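Local coordinates for protein glutathione S-transferase 2 (Onchocerca volvulus, PDB 1TU8) that catalyses the conjugation of glutathione to electrophilic compounds and appears to play a central part in the parasite's detoxification system, at residues R103-A108 with P201-G206; T6-R11 with D31-D36; V99-M104 with D159-L164. All coordinates share one frame; numbering follows the deposited sequence.

Interaction 1. Residues R103-A108 with P201-G206; sequences RMIYMA and PVNGNG. With GTX (S-hexylglutathione), chain E.
Ile105 and Tyr106, near the C-terminal end of helix 81-107, meet Asn203, Gly204 and Asn205 of the C-terminal tail beside the hexyl chain of the bound S-hexylglutathione, a place that corresponds to the hydrophobic-substrate pocket (H-site) of the glutathione transferase fold. Two direct hydrogen bonds tie tail to helix. The backbone Gly204 N donates to the phenol oxygen Tyr106 OH over 2.8 Å, nearly straight at 168°. The second bond runs from Asn205 ND2 to the backbone Ile105 O at 2.9 Å; this carbonyl oxygen lies almost in the amide plane, yet the donor stands 51° above the carbonyl plane, so no lone pair is met squarely. The side chain of Asn205 reaches the helix because CG is held between the backbone N and the carbonyl carbon (chi1 70°). Water takes the remaining share: one molecule accepts from Asn205 ND2 at 2.9 Å and donates to Tyr106 O, so the same amide nitrogen serves two carbonyls at the helix end, one of them indirectly. Asn205 OD1, meanwhile, is bonded to Lys207 N, which fixes the rotation of the amide.

Nonpolar contact fills in around these bonds. Ile105 CG2 packs against Asn203 CB at 3.9 Å and also lies over one face of the Tyr106 ring, offset toward its rim. Both partners of the phenol bond also line the ligand: Gly204 CA is 3.8 Å from C4S of S-hexylglutathione, and Tyr106 OH is closer still to that carbon, at 3.3 Å.

Interaction 2. Residues T6-R11 with D31-D36; sequences TYFSIR and DRIAKD. With GTX (S-hexylglutathione), chain E.
Tyr7 O is gripped twice by the neighbouring strand: Ile33 N donates to it at 2.9 Å, and Arg32 CA makes a CH...O contact of 3.3 Å with it. Asp31 O receives a matching pair, a hydrogen bond from Tyr7 N at 3.1 Å and a CH...O contact from Thr6 CA. This is the parallel pairing of a beta-alpha-beta unit, and a side-chain bond runs beside it. The side chains of Thr6 and Asp31 run alongside each other in one direction, and Thr6 OG1 donates to the anti lone pair of Asp31 OD1 at 2.7 Å.

Beyond this pairing, water bridges the two segments. One water accepts from Ser9 N, at the centre of an inverse gamma turn, and donates to Ile33 O, while a second water joins Ser9 OG to Arg32 NH2; Arg32 NH1 is held separately by Asp30. Phe8 and Ile33 cross at an angle, with Phe8 CE2 3.9 Å from Ile33 CD1. One face of the Phe8 ring, toward its rim, receives C5S of the hexyl chain.

Tyr7, a probable glutathione-binding residue, has CG anti to its N (chi1 -169°), which sends the ring to the ligand. Tyr7 OH lies 3.1 Å from SG2 of S-hexylglutathione, which sits at the ring's edge, near its plane; the hydroxyl is also hydrogen-bonded to Leu13 N.

Within the thioredoxin-like domain, helix 15-23 makes the crossover between strands 3-8 and 29-33. Strand 52-55 flanks strand 3-8 through Thr6 and Cys52, and Arg11 reaches helix 149-164 by salt bridges to Glu156 and Asp159.

Interaction 3. Residues V99-M104 with D159-L164; sequences VKYTRM and DVHQIL
Tyr101 swings its ring toward Val160 and His161 through a chi1 of 170°, CG lying anti to the backbone N. From the partner helix, His161 carries CG anti to its carbonyl carbon, which lets the imidazole run back alongside the tyrosine in the opposite sense. The two rings meet obliquely, centroids 4.9 Å apart and planes at 51°, with Tyr101 CD1 over a face of the imidazole. At the root of the tyrosine, His161 NE2 comes within 3.6 Å of Tyr101 CB, while a weak hydrogen bond links that nitrogen to Glu157. Val160 supplies a CH-pi contact, its CG2 lying over a face of the Tyr101 ring at 4.2 Å from the centroid. Leu164 CD2 sits at the ring's edge and also touches Met104 CE at 3.8 Å; these two side chains meet tip to tip, the methionine being bent at both outer torsions.

A water adds a polar link between the helices, 2.5 Å from Tyr101 OH and donating to Val160 O at 2.7 Å. That carbonyl also accepts the helical bond from Leu164 N, so two donors share it. The axes of the two helical segments stay 11.9 Å apart, inclined at 39°, and the tyrosine ring spans much of that gap; Tyr116 of helix 109-119 touches Tyr101 and Leu164 as well. Such interhelical packing of aromatic and aliphatic side chains belongs to the all-helical C-terminal domain of glutathione transferases.

Overall arrangement
Interaction 3 is the buried contact, mostly apolar and aromatic with one bridging water. Interactions 1 and 2 are only partly buried and border the bound S-hexylglutathione; interaction 2 rests on strand pairing, interaction 1 on bonds between backbone and side chain, and both use waters. Interactions 1 and 3 both use helix 81-107 and share Arg103 and Met104, and Val202 of the tail packs on Tyr101, Val160 and Ile163. Interaction 2 belongs to the N-terminal sheet, yet Arg11 joins it to both others: a salt bridge to Asp159 and a backbone bond to Pro201, the latter placing the tail against both domains.

Interaction 1. Residues R103-A108 with P201-G206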
loop_
_atom_site.group_PDB
_atom_site.type_symbol
_atom_site.label_atom_id
_atom_site.label_comp_id
_atom_site.label_asym_id
_atom_site.label_seq_id
_atom_site.Cartn_x
_atom_site.Cartn_y
_atom_site.Cartn_z
ATOM N N ARG A 103 12.516 7.434 2.926
ATOM C CA ARG A 103 12.989 7.561 4.296
ATOM C C ARG A 103 14.425 8.079 4.305
ATOM O O ARG A 103 14.756 9.006 5.043
ATOM C CB ARG A 103 12.949 6.202 5.000
ATOM C CG ARG A 103 13.584 5.774 6.323
ATOM C CD ARG A 103 14.554 4.602 6.167
ATOM N NE ARG A 103 15.217 4.237 7.425
ATOM C CZ ARG A 103 16.324 3.486 7.495
ATOM N NH1 ARG A 103 16.714 2.936 8.651
ATOM N NH2 ARG A 103 17.117 3.223 6.447
ATOM N N MET A 104 15.267 7.481 3.472
ATOM C CA MET A 104 16.642 7.931 3.328
ATOM C C MET A 104 16.712 9.364 2.791
ATOM O O MET A 104 17.436 10.193 3.345
ATOM C CB MET A 104 17.402 6.968 2.413
ATOM C CG MET A 104 18.844 7.344 2.159
ATOM S SD MET A 104 19.063 8.453 0.763
ATOM C CE MET A 104 18.342 7.486 -0.589
ATOM N N ILE A 105 15.950 9.654 1.734
ATOM C CA ILE A 105 15.965 10.967 1.078
ATOM C C ILE A 105 15.573 12.099 2.037
ATOM O O ILE A 105 16.261 13.117 2.126
ATOM C CB ILE A 105 14.991 10.969 -0.134
ATOM C CG1 ILE A 105 15.534 10.103 -1.286
ATOM C CG2 ILE A 105 14.688 12.391 -0.611
ATOM C CD1 ILE A 105 16.795 10.654 -1.988
ATOM N N TYR A 106 14.465 11.910 2.749
ATOM C CA TYR A 106 13.881 12.958 3.589
ATOM C C TYR A 106 14.434 13.039 5.022
ATOM O O TYR A 106 14.394 14.108 5.630
ATOM C CB TYR A 106 12.352 12.787 3.652
ATOM C CG TYR A 106 11.656 13.201 2.366
ATOM C CD1 TYR A 106 11.246 12.251 1.432
ATOM C CD2 TYR A 106 11.426 14.538 2.081
ATOM C CE1 TYR A 106 10.611 12.620 0.273
ATOM C CE2 TYR A 106 10.802 14.920 0.915
ATOM C CZ TYR A 106 10.395 13.952 0.010
ATOM O OH TYR A 106 9.772 14.317 -1.151
ATOM N N MET A 107 14.932 11.928 5.561
ATOM C CA MET A 107 15.330 11.875 6.975
ATOM C C MET A 107 16.836 11.736 7.235
ATOM O O MET A 107 17.286 12.022 8.347
ATOM C CB MET A 107 14.594 10.743 7.691
ATOM C CG MET A 107 13.085 10.805 7.556
ATOM S SD MET A 107 12.276 9.660 8.682
ATOM C CE MET A 107 12.191 10.670 10.220
ATOM N N ALA A 108 17.608 11.306 6.241
ATOM C CA ALA A 108 19.024 10.983 6.468
ATOM C C ALA A 108 19.861 10.890 5.189
ATOM O O ALA A 108 20.670 9.987 5.042
ATOM C CB ALA A 108 19.132 9.659 7.263
ATOM N N PRO A 201 12.235 18.099 -10.145
ATOM C CA PRO A 201 12.841 17.378 -9.020
ATOM C C PRO A 201 12.114 16.071 -8.743
ATOM O O PRO A 201 10.899 15.989 -8.930
ATOM C CB PRO A 201 12.678 18.351 -7.849
ATOM C CG PRO A 201 11.555 19.212 -8.209
ATOM C CD PRO A 201 11.512 19.306 -9.700
ATOM N N VAL A 202 12.859 15.070 -8.290
ATOM C CA VAL A 202 12.287 13.779 -7.934
ATOM C C VAL A 202 11.504 13.924 -6.637
ATOM O O VAL A 202 10.412 13.372 -6.493
ATOM C CB VAL A 202 13.396 12.701 -7.783
ATOM C CG1 VAL A 202 12.819 11.360 -7.347
ATOM C CG2 VAL A 202 14.172 12.545 -9.091
ATOM N N ASN A 203 12.061 14.703 -5.714
ATOM C CA ASN A 203 11.583 14.808 -4.341
ATOM C C ASN A 203 11.370 16.262 -3.915
ATOM O O ASN A 203 11.764 17.197 -4.618
ATOM C CB ASN A 203 12.583 14.114 -3.415
ATOM C CG ASN A 203 12.905 12.699 -3.870
ATOM O OD1 ASN A 203 14.050 12.374 -4.218
ATOM N ND2 ASN A 203 11.883 11.857 -3.909
ATOM N N GLY A 204 10.727 16.449 -2.768
ATOM C CA GLY A 204 10.313 17.771 -2.327
ATOM C C GLY A 204 11.370 18.582 -1.589
ATOM O O GLY A 204 11.156 19.760 -1.301
ATOM N N ASN A 205 12.500 17.955 -1.269
ATOM C CA ASN A 205 13.550 18.594 -0.476
ATOM C C ASN A 205 14.805 18.886 -1.298
ATOM O O ASN A 205 15.849 19.213 -0.746
ATOM C CB ASN A 205 13.896 17.718 0.741
ATOM C CG ASN A 205 14.616 16.431 0.354
ATOM O OD1 ASN A 205 14.706 16.087 -0.822
ATOM N ND2 ASN A 205 15.131 15.719 1.345
ATOM N N GLY A 206 14.711 18.737 -2.614
ATOM C CA GLY A 206 15.812 19.043 -3.515
ATOM C C GLY A 206 16.965 18.047 -3.524
ATOM O O GLY A 206 18.024 18.356 -4.066
HETATM N N1 GTX E . -0.350 6.788 1.194
HETATM C CA1 GTX E . -0.592 8.083 0.573
HETATM C C1 GTX E . -0.583 7.893 -0.917
HETATM O O11 GTX E . 0.066 6.887 -1.419
HETATM O O12 GTX E . -1.208 8.712 -1.723
HETATM C CB1 GTX E . 0.496 9.055 1.020
HETATM C CG1 GTX E . 0.185 10.494 0.609
HETATM C CD1 GTX E . 1.277 11.442 1.054
HETATM O OE1 GTX E . 2.281 11.014 1.922
HETATM N N2 GTX E . 1.202 12.689 0.588
HETATM C CA2 GTX E . 2.140 13.751 0.912
HETATM C C2 GTX E . 1.417 14.997 1.327
HETATM O O2 GTX E . 0.189 15.340 0.738
HETATM C CB2 GTX E . 2.970 14.075 -0.323
HETATM S SG2 GTX E . 3.923 12.642 -0.872
HETATM C C1S GTX E . 5.378 13.039 0.135
HETATM C C2S GTX E . 6.420 13.878 -0.613
HETATM C C3S GTX E . 6.007 15.344 -0.695
HETATM C C4S GTX E . 7.186 16.307 -0.778
HETATM C C5S GTX E . 6.679 17.745 -0.885
HETATM C C6S GTX E . 6.092 18.248 0.430
HETATM N N3 GTX E . 1.981 15.730 2.277
HETATM C CA3 GTX E . 1.527 17.087 2.553
HETATM C C3 GTX E . 0.893 17.191 3.915
HETATM O O31 GTX E . 0.494 18.355 4.358
HETATM O O32 GTX E . 0.727 16.133 4.672
HETATM O O HOH W 1 14.657 16.609 4.029
#

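Interaction 2. Residues T6-R11 with D31-D36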
loop_
_atom_site.group_PDB
_atom_site.type_symbol
_atom_site.label_atom_id
_atom_site.label_comp_id
_atom_site.label_asym_id
_atom_site.label_seq_id
_atom_site.Cartn_x
_atom_site.Cartn_y
_atom_site.Cartn_z
ATOM N N THR A 6 -3.967 16.236 -9.124
ATOM C CA THR A 6 -3.441 17.256 -8.236
ATOM C C THR A 6 -2.347 16.662 -7.356
ATOM O O THR A 6 -2.587 15.721 -6.605
ATOM C CB THR A 6 -4.586 17.815 -7.395
ATOM O OG1 THR A 6 -5.536 18.464 -8.259
ATOM C CG2 THR A 6 -4.103 18.889 -6.443
ATOM N N TYR A 7 -1.145 17.206 -7.487
ATOM C CA TYR A 7 -0.008 16.820 -6.653
ATOM C C TYR A 7 0.979 17.982 -6.568
ATOM O O TYR A 7 0.785 19.033 -7.185
ATOM C CB TYR A 7 0.674 15.583 -7.241
ATOM C CG TYR A 7 1.695 14.919 -6.330
ATOM C CD1 TYR A 7 3.019 14.782 -6.728
ATOM C CD2 TYR A 7 1.329 14.412 -5.079
ATOM C CE1 TYR A 7 3.955 14.168 -5.911
ATOM C CE2 TYR A 7 2.269 13.800 -4.244
ATOM C CZ TYR A 7 3.582 13.679 -4.678
ATOM O OH TYR A 7 4.532 13.071 -3.889
ATOM N N PHE A 8 2.030 17.795 -5.783
ATOM C CA PHE A 8 3.124 18.749 -5.708
ATOM C C PHE A 8 3.929 18.746 -7.000
ATOM O O PHE A 8 3.783 17.849 -7.831
ATOM C CB PHE A 8 3.989 18.446 -4.478
ATOM C CG PHE A 8 3.244 18.629 -3.197
ATOM C CD1 PHE A 8 2.715 17.536 -2.521
ATOM C CD2 PHE A 8 2.998 19.907 -2.703
ATOM C CE1 PHE A 8 1.986 17.708 -1.353
ATOM C CE2 PHE A 8 2.275 20.086 -1.537
ATOM C CZ PHE A 8 1.762 18.979 -0.861
ATOM N N SER A 9 4.766 19.766 -7.170
ATOM C CA SER A 9 5.525 19.966 -8.404
ATOM C C SER A 9 6.827 19.168 -8.345
ATOM O O SER A 9 7.926 19.710 -8.457
ATOM C CB SER A 9 5.764 21.472 -8.632
ATOM O OG SER A 9 5.874 21.752 -10.018
ATOM N N ILE A 10 6.674 17.864 -8.110
ATOM C CA ILE A 10 7.774 16.907 -8.064
ATOM C C ILE A 10 7.284 15.600 -8.693
ATOM O O ILE A 10 6.099 15.450 -8.979
ATOM C CB ILE A 10 8.208 16.650 -6.599
ATOM C CG1 ILE A 10 7.113 15.892 -5.826
ATOM C CG2 ILE A 10 8.523 17.968 -5.875
ATOM C CD1 ILE A 10 7.549 15.422 -4.448
ATOM N N ARG A 11 8.180 14.644 -8.877
ATOM C CA ARG A 11 7.781 13.318 -9.355
ATOM C C ARG A 11 7.061 12.552 -8.244
ATOM O O ARG A 11 5.868 12.301 -8.360
ATOM C CB ARG A 11 8.983 12.559 -9.900
ATOM C CG ARG A 11 9.449 13.147 -11.239
ATOM C CD ARG A 11 10.890 12.835 -11.628
ATOM N NE ARG A 11 11.078 11.416 -11.948
ATOM C CZ ARG A 11 12.111 10.926 -12.628
ATOM N NH1 ARG A 11 13.061 11.722 -13.101
ATOM N NH2 ARG A 11 12.188 9.626 -12.862
ATOM N N ASP A 31 -2.112 19.133 -12.525
ATOM C CA ASP A 31 -2.313 20.235 -11.574
ATOM C C ASP A 31 -1.235 20.196 -10.495
ATOM O O ASP A 31 -1.402 19.561 -9.449
ATOM C CB ASP A 31 -3.724 20.116 -10.972
ATOM C CG ASP A 31 -4.058 21.227 -9.983
ATOM O OD1 ASP A 31 -4.877 20.972 -9.064
ATOM O OD2 ASP A 31 -3.580 22.377 -10.065
ATOM N N ARG A 32 -0.122 20.867 -10.782
ATOM C CA ARG A 32 1.065 20.847 -9.946
ATOM C C ARG A 32 1.037 22.079 -9.052
ATOM O O ARG A 32 1.210 23.198 -9.537
ATOM C CB ARG A 32 2.326 20.849 -10.816
ATOM C CG ARG A 32 2.335 19.766 -11.895
ATOM C CD ARG A 32 3.421 19.945 -12.943
ATOM N NE ARG A 32 4.706 19.468 -12.436
ATOM C CZ ARG A 32 5.220 18.254 -12.658
ATOM N NH1 ARG A 32 4.573 17.351 -13.389
ATOM N NH2 ARG A 32 6.399 17.936 -12.130
ATOM N N ILE A 33 0.805 21.880 -7.758
ATOM C CA ILE A 33 0.629 23.004 -6.840
ATOM C C ILE A 33 1.920 23.356 -6.114
ATOM O O ILE A 33 2.795 22.507 -5.923
ATOM C CB ILE A 33 -0.522 22.744 -5.829
ATOM C CG1 ILE A 33 -0.194 21.599 -4.861
ATOM C CG2 ILE A 33 -1.833 22.479 -6.566
ATOM C CD1 ILE A 33 -0.640 21.873 -3.451
ATOM N N ALA A 34 2.034 24.625 -5.727
ATOM C CA ALA A 34 3.144 25.079 -4.901
ATOM C C ALA A 34 2.912 24.600 -3.474
ATOM O O ALA A 34 1.768 24.509 -3.023
ATOM C CB ALA A 34 3.270 26.610 -4.949
ATOM N N LYS A 35 4.000 24.295 -2.773
ATOM C CA LYS A 35 3.933 23.778 -1.404
ATOM C C LYS A 35 3.187 24.716 -0.452
ATOM O O LYS A 35 2.462 24.245 0.424
ATOM C CB LYS A 35 5.372 23.553 -0.883
ATOM C CG LYS A 35 6.391 22.827 -1.751
ATOM C CD LYS A 35 7.769 22.729 -1.100
ATOM C CE LYS A 35 8.792 22.010 -1.982
ATOM N NZ LYS A 35 10.112 21.893 -1.351
ATOM N N ASP A 36 3.337 26.031 -0.641
ATOM C CA ASP A 36 2.710 27.018 0.248
ATOM C C ASP A 36 1.216 27.182 0.013
ATOM O O ASP A 36 0.521 27.768 0.848
ATOM C CB ASP A 36 3.389 28.386 0.114
ATOM C CG ASP A 36 4.762 28.422 0.760
ATOM O OD1 ASP A 36 5.573 29.300 0.385
ATOM O OD2 ASP A 36 5.118 27.620 1.652
HETATM N N1 GTX E . -0.350 6.788 1.194
HETATM C CA1 GTX E . -0.592 8.083 0.573
HETATM C C1 GTX E . -0.583 7.893 -0.917
HETATM O O11 GTX E . 0.066 6.887 -1.419
HETATM O O12 GTX E . -1.208 8.712 -1.723
HETATM C CB1 GTX E . 0.496 9.055 1.020
HETATM C CG1 GTX E . 0.185 10.494 0.609
HETATM C CD1 GTX E . 1.277 11.442 1.054
HETATM O OE1 GTX E . 2.281 11.014 1.922
HETATM N N2 GTX E . 1.202 12.689 0.588
HETATM C CA2 GTX E . 2.140 13.751 0.912
HETATM C C2 GTX E . 1.417 14.997 1.327
HETATM O O2 GTX E . 0.189 15.340 0.738
HETATM C CB2 GTX E . 2.970 14.075 -0.323
HETATM S SG2 GTX E . 3.923 12.642 -0.872
HETATM C C1S GTX E . 5.378 13.039 0.135
HETATM C C2S GTX E . 6.420 13.878 -0.613
HETATM C C3S GTX E . 6.007 15.344 -0.695
HETATM C C4S GTX E . 7.186 16.307 -0.778
HETATM C C5S GTX E . 6.679 17.745 -0.885
HETATM C C6S GTX E . 6.092 18.248 0.430
HETATM N N3 GTX E . 1.981 15.730 2.277
HETATM C CA3 GTX E . 1.527 17.087 2.553
HETATM C C3 GTX E . 0.893 17.191 3.915
HETATM O O31 GTX E . 0.494 18.355 4.358
HETATM O O32 GTX E . 0.727 16.133 4.672
HETATM O O HOH W 2 5.083 21.815 -4.936
HETATM O O HOH W 3 7.438 20.567 -11.854
#

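Interaction 3. Residues V99-M104 with D159-L164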
loop_
_atom_site.group_PDB
_atom_site.type_symbol
_atom_site.label_atom_id
_atom_site.label_comp_id
_atom_site.label_asym_id
_atom_site.label_seq_id
_atom_site.Cartn_x
_atom_site.Cartn_y
_atom_site.Cartn_z
ATOM N N VAL A 99 9.398 3.319 -0.096
ATOM C CA VAL A 99 9.384 3.719 1.317
ATOM C C VAL A 99 10.814 3.787 1.868
ATOM O O VAL A 99 11.173 4.749 2.559
ATOM C CB VAL A 99 8.516 2.749 2.169
ATOM C CG1 VAL A 99 8.755 2.942 3.671
ATOM C CG2 VAL A 99 7.025 2.926 1.823
ATOM N N LYS A 100 11.630 2.786 1.549
ATOM C CA LYS A 100 13.036 2.780 1.978
ATOM C C LYS A 100 13.785 3.962 1.382
ATOM O O LYS A 100 14.500 4.674 2.090
ATOM C CB LYS A 100 13.720 1.464 1.611
ATOM C CG LYS A 100 13.170 0.281 2.400
ATOM C CD LYS A 100 13.751 -1.043 1.960
ATOM C CE LYS A 100 13.067 -2.224 2.670
ATOM N NZ LYS A 100 11.646 -2.468 2.198
ATOM N N TYR A 101 13.566 4.182 0.091
ATOM C CA TYR A 101 14.170 5.283 -0.638
ATOM C C TYR A 101 13.798 6.633 -0.031
ATOM O O TYR A 101 14.680 7.436 0.245
ATOM C CB TYR A 101 13.750 5.209 -2.106
ATOM C CG TYR A 101 14.099 6.422 -2.934
ATOM C CD1 TYR A 101 15.361 6.561 -3.509
ATOM C CD2 TYR A 101 13.161 7.422 -3.156
ATOM C CE1 TYR A 101 15.674 7.671 -4.288
ATOM C CE2 TYR A 101 13.464 8.537 -3.924
ATOM C CZ TYR A 101 14.726 8.658 -4.487
ATOM O OH TYR A 101 15.037 9.768 -5.248
ATOM N N THR A 102 12.511 6.890 0.186
ATOM C CA THR A 102 12.085 8.214 0.653
ATOM C C THR A 102 12.480 8.478 2.104
ATOM O O THR A 102 12.754 9.610 2.472
ATOM C CB THR A 102 10.567 8.439 0.482
ATOM O OG1 THR A 102 9.833 7.423 1.174
ATOM C CG2 THR A 102 10.149 8.328 -0.957
ATOM N N ARG A 103 12.516 7.434 2.926
ATOM C CA ARG A 103 12.989 7.561 4.296
ATOM C C ARG A 103 14.425 8.079 4.305
ATOM O O ARG A 103 14.756 9.006 5.043
ATOM C CB ARG A 103 12.949 6.202 5.000
ATOM C CG ARG A 103 13.584 5.774 6.323
ATOM C CD ARG A 103 14.554 4.602 6.167
ATOM N NE ARG A 103 15.217 4.237 7.425
ATOM C CZ ARG A 103 16.324 3.486 7.495
ATOM N NH1 ARG A 103 16.714 2.936 8.651
ATOM N NH2 ARG A 103 17.117 3.223 6.447
ATOM N N MET A 104 15.267 7.481 3.472
ATOM C CA MET A 104 16.642 7.931 3.328
ATOM C C MET A 104 16.712 9.364 2.791
ATOM O O MET A 104 17.436 10.193 3.345
ATOM C CB MET A 104 17.402 6.968 2.413
ATOM C CG MET A 104 18.844 7.344 2.159
ATOM S SD MET A 104 19.063 8.453 0.763
ATOM C CE MET A 104 18.342 7.486 -0.589
ATOM N N ASP A 159 14.160 4.198 -12.399
ATOM C CA ASP A 159 14.726 5.448 -12.915
ATOM C C ASP A 159 15.257 6.334 -11.787
ATOM O O ASP A 159 16.382 6.834 -11.872
ATOM C CB ASP A 159 13.695 6.206 -13.759
ATOM C CG ASP A 159 14.335 7.239 -14.656
ATOM O OD1 ASP A 159 15.109 6.844 -15.560
ATOM O OD2 ASP A 159 14.142 8.461 -14.508
ATOM N N VAL A 160 14.478 6.509 -10.717
ATOM C CA VAL A 160 14.904 7.370 -9.612
ATOM C C VAL A 160 16.102 6.763 -8.884
ATOM O O VAL A 160 16.952 7.485 -8.365
ATOM C CB VAL A 160 13.783 7.724 -8.576
ATOM C CG1 VAL A 160 12.526 8.271 -9.256
ATOM C CG2 VAL A 160 13.467 6.563 -7.653
ATOM N N HIS A 161 16.193 5.441 -8.861
ATOM C CA HIS A 161 17.359 4.806 -8.262
ATOM C C HIS A 161 18.607 4.931 -9.133
ATOM O O HIS A 161 19.713 5.006 -8.599
ATOM C CB HIS A 161 17.062 3.367 -7.868
ATOM C CG HIS A 161 16.233 3.281 -6.625
ATOM N ND1 HIS A 161 16.777 3.046 -5.384
ATOM C CD2 HIS A 161 14.909 3.489 -6.423
ATOM C CE1 HIS A 161 15.820 3.081 -4.473
ATOM N NE2 HIS A 161 14.674 3.343 -5.079
ATOM N N GLN A 162 18.429 5.014 -10.451
ATOM C CA GLN A 162 19.549 5.228 -11.377
ATOM C C GLN A 162 20.066 6.670 -11.283
ATOM O O GLN A 162 21.245 6.917 -11.513
ATOM C CB GLN A 162 19.147 4.931 -12.826
ATOM C CG GLN A 162 19.158 3.475 -13.234
ATOM C CD GLN A 162 19.419 3.307 -14.725
ATOM O OE1 GLN A 162 18.863 4.045 -15.555
ATOM N NE2 GLN A 162 20.266 2.361 -15.066
ATOM N N ILE A 163 19.192 7.611 -10.927
ATOM C CA ILE A 163 19.619 8.978 -10.625
ATOM C C ILE A 163 20.460 8.983 -9.344
ATOM O O ILE A 163 21.497 9.645 -9.272
ATOM C CB ILE A 163 18.387 9.930 -10.499
ATOM C CG1 ILE A 163 17.704 10.103 -11.864
ATOM C CG2 ILE A 163 18.783 11.287 -9.901
ATOM C CD1 ILE A 163 16.364 10.819 -11.797
ATOM N N LEU A 164 20.006 8.238 -8.339
ATOM C CA LEU A 164 20.704 8.128 -7.068
ATOM C C LEU A 164 22.069 7.454 -7.226
ATOM O O LEU A 164 23.078 7.949 -6.715
ATOM C CB LEU A 164 19.864 7.316 -6.082
ATOM C CG LEU A 164 20.405 7.280 -4.652
ATOM C CD1 LEU A 164 20.127 8.594 -3.961
ATOM C CD2 LEU A 164 19.789 6.128 -3.883
HETATM O O HOH W 4 16.979 9.753 -6.882
#